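Local coordinates for glycoside hydrolase family 16 protein (Bacteroides ovatus, PDB 7KR6), which probably hydrolyses O-glycosidic bonds as an endo-acting mixed-linkage beta-glucanase, at residues F107-L118 against G194-E205. The protein carries 1 engineered substitution. Numbering follows the deposited sequence.
Sequences FKYRKIEASIKL and GNYHTYSLDWDE
Trp203 and residues 107-109 build an aromatic cluster at one end of an antiparallel strand pair. With its CG anti to the backbone N (chi1 177°), the indole packs flat against the backbone of Lys108 and Tyr109: Tyr109 N sits over one face, and Lys108 CA makes a CH-pi contact 4.0 Å from the centroid of the six-membered ring. Tyr109 points the edge of its ring at the five-membered ring in a T-shaped pair, planes at 89°, while the benzo edge of the indole is turned toward the face of Phe107 in an offset edge-to-face pair, CE2 of Phe107 being 3.8 Å from CE3 of Trp203. Phe228 O accepts from Trp203 NE1 and His229 bonds Tyr109 OH, which ties the cluster to the chain before strand 232-240.

Between strands 112-117 and 197-203, paired backbone bonds join Ile112 to Leu201, Ala114 to Tyr199 and Ile116 to His197. On the face bearing Glu113, Ser200 OG donates to Glu113 OE2 at 2.7 Å, reaching it on the anti side and 23° out of the carboxylate plane; Lys111 NZ, at the end of an extended chain, adds a weak salt bridge to the same oxygen. On the other face, Ile116 CD1 packs 3.8 Å from Tyr199 CD2, and one water links Ile116 O with Tyr199 OH.

At the far end, Lys117 CB sits over the centre of the Tyr196 ring, 3.6 Å from its centroid, in a CH-pi contact. Asp77 OD2 forms a salt bridge with Lys117 NZ and a hydrogen bond with Tyr196 OH.

The pair belongs to the beta-sandwich expected of family 16, between strands 207-212 and 261-271. Its chemistry differs by face: the largely apolar one of Ile112, Ala114, Ile116 and Leu201 packs on strands 125-133 and 232-240, whereas on the other the buried Glu113 carboxylate, with Ser200 and Lys111 both at OE2, is probably kept ionised.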
loop_
_atom_site.group_PDB
_atom_site.type_symbol
_atom_site.label_atom_id
_atom_site.label_comp_id
_atom_site.label_asym_id
_atom_site.label_seq_id
_atom_site.Cartn_x
_atom_site.Cartn_y
_atom_site.Cartn_z
ATOM N N PHE A 107 -4.490 -2.061 26.276
ATOM C CA PHE A 107 -5.845 -1.496 26.408
ATOM C C PHE A 107 -6.683 -1.884 25.190
ATOM O O PHE A 107 -6.137 -2.350 24.210
ATOM C CB PHE A 107 -5.778 0.006 26.585
ATOM C CG PHE A 107 -5.334 0.718 25.328
ATOM C CD1 PHE A 107 -3.982 0.745 25.002
ATOM C CD2 PHE A 107 -6.245 1.351 24.500
ATOM C CE1 PHE A 107 -3.562 1.354 23.823
ATOM C CE2 PHE A 107 -5.811 2.010 23.358
ATOM C CZ PHE A 107 -4.475 2.003 23.030
ATOM N N LYS A 108 -7.984 -1.655 25.297
ATOM C CA LYS A 108 -8.973 -2.022 24.262
ATOM C C LYS A 108 -10.017 -0.922 24.249
ATOM O O LYS A 108 -10.499 -0.512 25.349
ATOM C CB LYS A 108 -9.561 -3.396 24.632
ATOM C CG LYS A 108 -10.796 -3.838 23.886
ATOM C CD LYS A 108 -11.422 -5.131 24.397
ATOM C CE LYS A 108 -12.639 -5.489 23.564
ATOM N NZ LYS A 108 -13.189 -6.822 23.896
ATOM N N TYR A 109 -10.417 -0.475 23.063
ATOM C CA TYR A 109 -11.546 0.450 22.863
ATOM C C TYR A 109 -11.381 1.726 23.699
ATOM O O TYR A 109 -12.350 2.137 24.397
ATOM C CB TYR A 109 -12.872 -0.256 23.202
ATOM C CG TYR A 109 -13.304 -1.436 22.373
ATOM C CD1 TYR A 109 -12.750 -1.787 21.140
ATOM C CD2 TYR A 109 -14.361 -2.218 22.818
ATOM C CE1 TYR A 109 -13.187 -2.893 20.413
ATOM C CE2 TYR A 109 -14.820 -3.304 22.091
ATOM C CZ TYR A 109 -14.226 -3.672 20.899
ATOM O OH TYR A 109 -14.695 -4.767 20.212
ATOM N N ARG A 110 -10.204 2.342 23.679
ATOM C CA ARG A 110 -10.001 3.678 24.274
ATOM C C ARG A 110 -9.274 4.531 23.249
ATOM O O ARG A 110 -8.622 3.964 22.360
ATOM C CB ARG A 110 -9.124 3.648 25.525
ATOM C CG ARG A 110 -9.646 2.755 26.640
ATOM C CD ARG A 110 -10.944 3.235 27.214
ATOM N NE ARG A 110 -11.152 2.490 28.453
ATOM C CZ ARG A 110 -10.931 2.950 29.688
ATOM N NH1 ARG A 110 -11.146 2.153 30.721
ATOM N NH2 ARG A 110 -10.508 4.187 29.898
ATOM N N LYS A 111 -9.407 5.832 23.402
ATOM C CA LYS A 111 -8.621 6.796 22.595
ATOM C C LYS A 111 -7.191 6.833 23.102
ATOM O O LYS A 111 -6.980 6.964 24.333
ATOM C CB LYS A 111 -9.266 8.163 22.692
ATOM C CG LYS A 111 -8.642 9.206 21.777
ATOM C CD LYS A 111 -9.280 10.577 21.879
ATOM C CE LYS A 111 -8.916 11.409 20.680
ATOM N NZ LYS A 111 -9.432 12.787 20.811
ATOM N N ILE A 112 -6.204 6.745 22.196
ATOM C CA ILE A 112 -4.791 6.917 22.567
ATOM C C ILE A 112 -4.260 8.121 21.771
ATOM O O ILE A 112 -4.692 8.320 20.595
ATOM C CB ILE A 112 -3.942 5.655 22.358
ATOM C CG1 ILE A 112 -2.489 5.913 22.767
ATOM C CG2 ILE A 112 -4.118 5.143 20.948
ATOM C CD1 ILE A 112 -1.610 4.717 22.746
ATOM N N GLU A 113 -3.473 8.958 22.431
ATOM C CA GLU A 113 -2.868 10.149 21.817
ATOM C C GLU A 113 -1.407 10.246 22.236
ATOM O O GLU A 113 -1.045 9.892 23.377
ATOM C CB GLU A 113 -3.561 11.438 22.250
ATOM C CG GLU A 113 -5.025 11.455 21.920
ATOM C CD GLU A 113 -5.652 12.817 22.079
ATOM O OE1 GLU A 113 -5.583 13.339 23.217
ATOM O OE2 GLU A 113 -6.167 13.356 21.088
ATOM N N ALA A 114 -0.571 10.730 21.324
ATOM C CA ALA A 114 0.828 11.042 21.631
ATOM C C ALA A 114 1.209 12.334 20.924
ATOM O O ALA A 114 0.725 12.568 19.810
ATOM C CB ALA A 114 1.740 9.925 21.254
ATOM N N SER A 115 2.087 13.086 21.564
ATOM C CA SER A 115 2.660 14.348 21.043
ATOM C C SER A 115 4.097 14.063 20.603
ATOM O O SER A 115 4.946 13.637 21.442
ATOM C CB SER A 115 2.580 15.455 22.073
ATOM O OG SER A 115 3.182 16.650 21.603
ATOM N N ILE A 116 4.345 14.231 19.305
ATOM C CA ILE A 116 5.587 13.762 18.656
ATOM C C ILE A 116 6.149 14.877 17.784
ATOM O O ILE A 116 5.402 15.443 16.966
ATOM C CB ILE A 116 5.330 12.493 17.820
ATOM C CG1 ILE A 116 4.650 11.399 18.647
ATOM C CG2 ILE A 116 6.610 11.975 17.214
ATOM C CD1 ILE A 116 4.262 10.170 17.840
ATOM N N LYS A 117 7.456 15.033 17.894
ATOM C CA LYS A 117 8.280 15.889 17.019
ATOM C C LYS A 117 9.137 14.955 16.180
ATOM O O LYS A 117 9.872 14.142 16.728
ATOM C CB LYS A 117 9.137 16.850 17.841
ATOM C CG LYS A 117 9.934 17.794 16.941
ATOM C CD LYS A 117 10.413 18.998 17.710
ATOM C CE LYS A 117 11.882 18.949 17.987
ATOM N NZ LYS A 117 12.255 19.994 18.973
ATOM N N LEU A 118 9.061 15.130 14.865
ATOM C CA LEU A 118 9.669 14.203 13.887
ATOM C C LEU A 118 10.831 14.926 13.218
ATOM O O LEU A 118 10.739 16.112 12.907
ATOM C CB LEU A 118 8.620 13.786 12.856
ATOM C CG LEU A 118 7.533 12.866 13.375
ATOM C CD1 LEU A 118 6.472 12.611 12.316
ATOM C CD2 LEU A 118 8.144 11.574 13.913
ATOM N N GLY A 194 9.940 21.127 13.216
ATOM C CA GLY A 194 10.534 21.501 14.518
ATOM C C GLY A 194 9.501 21.718 15.617
ATOM O O GLY A 194 9.906 22.225 16.678
ATOM N N ASN A 195 8.245 21.326 15.402
ATOM C CA ASN A 195 7.180 21.428 16.428
ATOM C C ASN A 195 6.602 20.039 16.720
ATOM O O ASN A 195 6.762 19.118 15.892
ATOM C CB ASN A 195 6.053 22.367 16.029
ATOM C CG ASN A 195 6.519 23.807 15.888
ATOM O OD1 ASN A 195 6.150 24.468 14.929
ATOM N ND2 ASN A 195 7.327 24.283 16.826
ATOM N N TYR A 196 5.966 19.928 17.872
ATOM C CA TYR A 196 5.247 18.699 18.287
ATOM C C TYR A 196 3.873 18.730 17.649
ATOM O O TYR A 196 3.248 19.796 17.516
ATOM C CB TYR A 196 5.172 18.614 19.813
ATOM C CG TYR A 196 6.508 18.290 20.423
ATOM C CD1 TYR A 196 7.488 19.264 20.597
ATOM C CD2 TYR A 196 6.812 17.010 20.832
ATOM C CE1 TYR A 196 8.719 18.947 21.155
ATOM C CE2 TYR A 196 8.081 16.662 21.295
ATOM C CZ TYR A 196 9.023 17.654 21.522
ATOM O OH TYR A 196 10.245 17.342 22.020
ATOM N N HIS A 197 3.396 17.558 17.239
ATOM C CA HIS A 197 2.037 17.361 16.687
ATOM C C HIS A 197 1.371 16.186 17.409
ATOM O O HIS A 197 2.074 15.301 17.905
ATOM C CB HIS A 197 2.081 17.153 15.163
ATOM C CG HIS A 197 2.705 18.300 14.436
ATOM N ND1 HIS A 197 1.957 19.348 13.940
ATOM C CD2 HIS A 197 3.999 18.559 14.156
ATOM C CE1 HIS A 197 2.777 20.219 13.378
ATOM N NE2 HIS A 197 4.042 19.780 13.515
ATOM N N THR A 198 0.066 16.232 17.515
ATOM C CA THR A 198 -0.700 15.232 18.272
ATOM C C THR A 198 -1.224 14.201 17.270
ATOM O O THR A 198 -1.927 14.587 16.291
ATOM C CB THR A 198 -1.853 15.859 19.047
ATOM O OG1 THR A 198 -1.219 16.752 19.968
ATOM C CG2 THR A 198 -2.649 14.828 19.811
ATOM N N TYR A 199 -0.924 12.943 17.525
ATOM C CA TYR A 199 -1.385 11.787 16.729
ATOM C C TYR A 199 -2.373 11.050 17.632
ATOM O O TYR A 199 -1.962 10.669 18.720
ATOM C CB TYR A 199 -0.188 10.929 16.279
ATOM C CG TYR A 199 0.778 11.729 15.439
ATOM C CD1 TYR A 199 0.557 11.818 14.091
ATOM C CD2 TYR A 199 1.827 12.459 15.984
ATOM C CE1 TYR A 199 1.367 12.580 13.278
ATOM C CE2 TYR A 199 2.643 13.255 15.189
ATOM C CZ TYR A 199 2.411 13.296 13.826
ATOM O OH TYR A 199 3.210 14.034 12.990
ATOM N N SER A 200 -3.607 10.884 17.158
ATOM C CA SER A 200 -4.715 10.290 17.945
ATOM C C SER A 200 -5.294 9.087 17.214
ATOM O O SER A 200 -5.459 9.120 15.989
ATOM C CB SER A 200 -5.772 11.311 18.182
ATOM O OG SER A 200 -5.197 12.482 18.763
ATOM N N LEU A 201 -5.660 8.067 17.979
ATOM C CA LEU A 201 -6.432 6.921 17.474
ATOM C C LEU A 201 -7.662 6.761 18.347
ATOM O O LEU A 201 -7.483 6.543 19.569
ATOM C CB LEU A 201 -5.606 5.639 17.542
ATOM C CG LEU A 201 -6.390 4.382 17.183
ATOM C CD1 LEU A 201 -6.672 4.289 15.698
ATOM C CD2 LEU A 201 -5.671 3.157 17.638
ATOM N N ASP A 202 -8.824 6.835 17.732
ATOM C CA ASP A 202 -10.118 6.460 18.343
ATOM C C ASP A 202 -10.378 5.004 17.983
ATOM O O ASP A 202 -10.160 4.597 16.822
ATOM C CB ASP A 202 -11.231 7.359 17.853
ATOM C CG ASP A 202 -11.274 8.713 18.522
ATOM O OD1 ASP A 202 -11.493 8.744 19.769
ATOM O OD2 ASP A 202 -11.169 9.714 17.797
ATOM N N TRP A 203 -10.919 4.233 18.910
ATOM C CA TRP A 203 -11.069 2.779 18.715
ATOM C C TRP A 203 -12.359 2.370 19.433
ATOM O O TRP A 203 -12.461 2.649 20.642
ATOM C CB TRP A 203 -9.846 2.085 19.286
ATOM C CG TRP A 203 -9.839 0.595 19.244
ATOM C CD1 TRP A 203 -10.616 -0.274 18.537
ATOM C CD2 TRP A 203 -8.873 -0.191 19.945
ATOM N NE1 TRP A 203 -10.166 -1.549 18.722
ATOM C CE2 TRP A 203 -9.123 -1.536 19.620
ATOM C CE3 TRP A 203 -7.831 0.126 20.812
ATOM C CZ2 TRP A 203 -8.341 -2.571 20.141
ATOM C CZ3 TRP A 203 -7.061 -0.899 21.336
ATOM C CH2 TRP A 203 -7.313 -2.234 20.989
ATOM N N ASP A 204 -13.300 1.842 18.672
ATOM C CA ASP A 204 -14.518 1.207 19.246
ATOM C C ASP A 204 -14.770 -0.093 18.503
ATOM O O ASP A 204 -13.937 -0.478 17.697
ATOM C CB ASP A 204 -15.686 2.185 19.248
ATOM C CG ASP A 204 -16.274 2.552 17.888
ATOM O OD1 ASP A 204 -15.974 1.895 16.894
ATOM O OD2 ASP A 204 -17.115 3.500 17.858
ATOM N N GLU A 205 -15.905 -0.759 18.739
ATOM C CA GLU A 205 -16.151 -2.076 18.119
ATOM C C GLU A 205 -16.320 -1.974 16.598
ATOM O O GLU A 205 -16.232 -3.024 15.970
ATOM C CB GLU A 205 -17.336 -2.799 18.780
ATOM C CG GLU A 205 -18.654 -2.106 18.586
ATOM C CD GLU A 205 -19.789 -2.708 19.406
ATOM O OE1 GLU A 205 -19.546 -3.717 20.063
ATOM O OE2 GLU A 205 -20.891 -2.150 19.382
HETATM O O HOH W 1 -14.467 3.571 22.347
HETATM O O HOH W 2 -11.571 12.243 18.417
HETATM O O HOH W 3 1.385 17.891 20.096
HETATM O O HOH W 4 5.268 15.406 14.153
HETATM O O HOH W 5 7.969 17.710 14.009
HETATM O O HOH W 6 11.013 18.705 13.176
#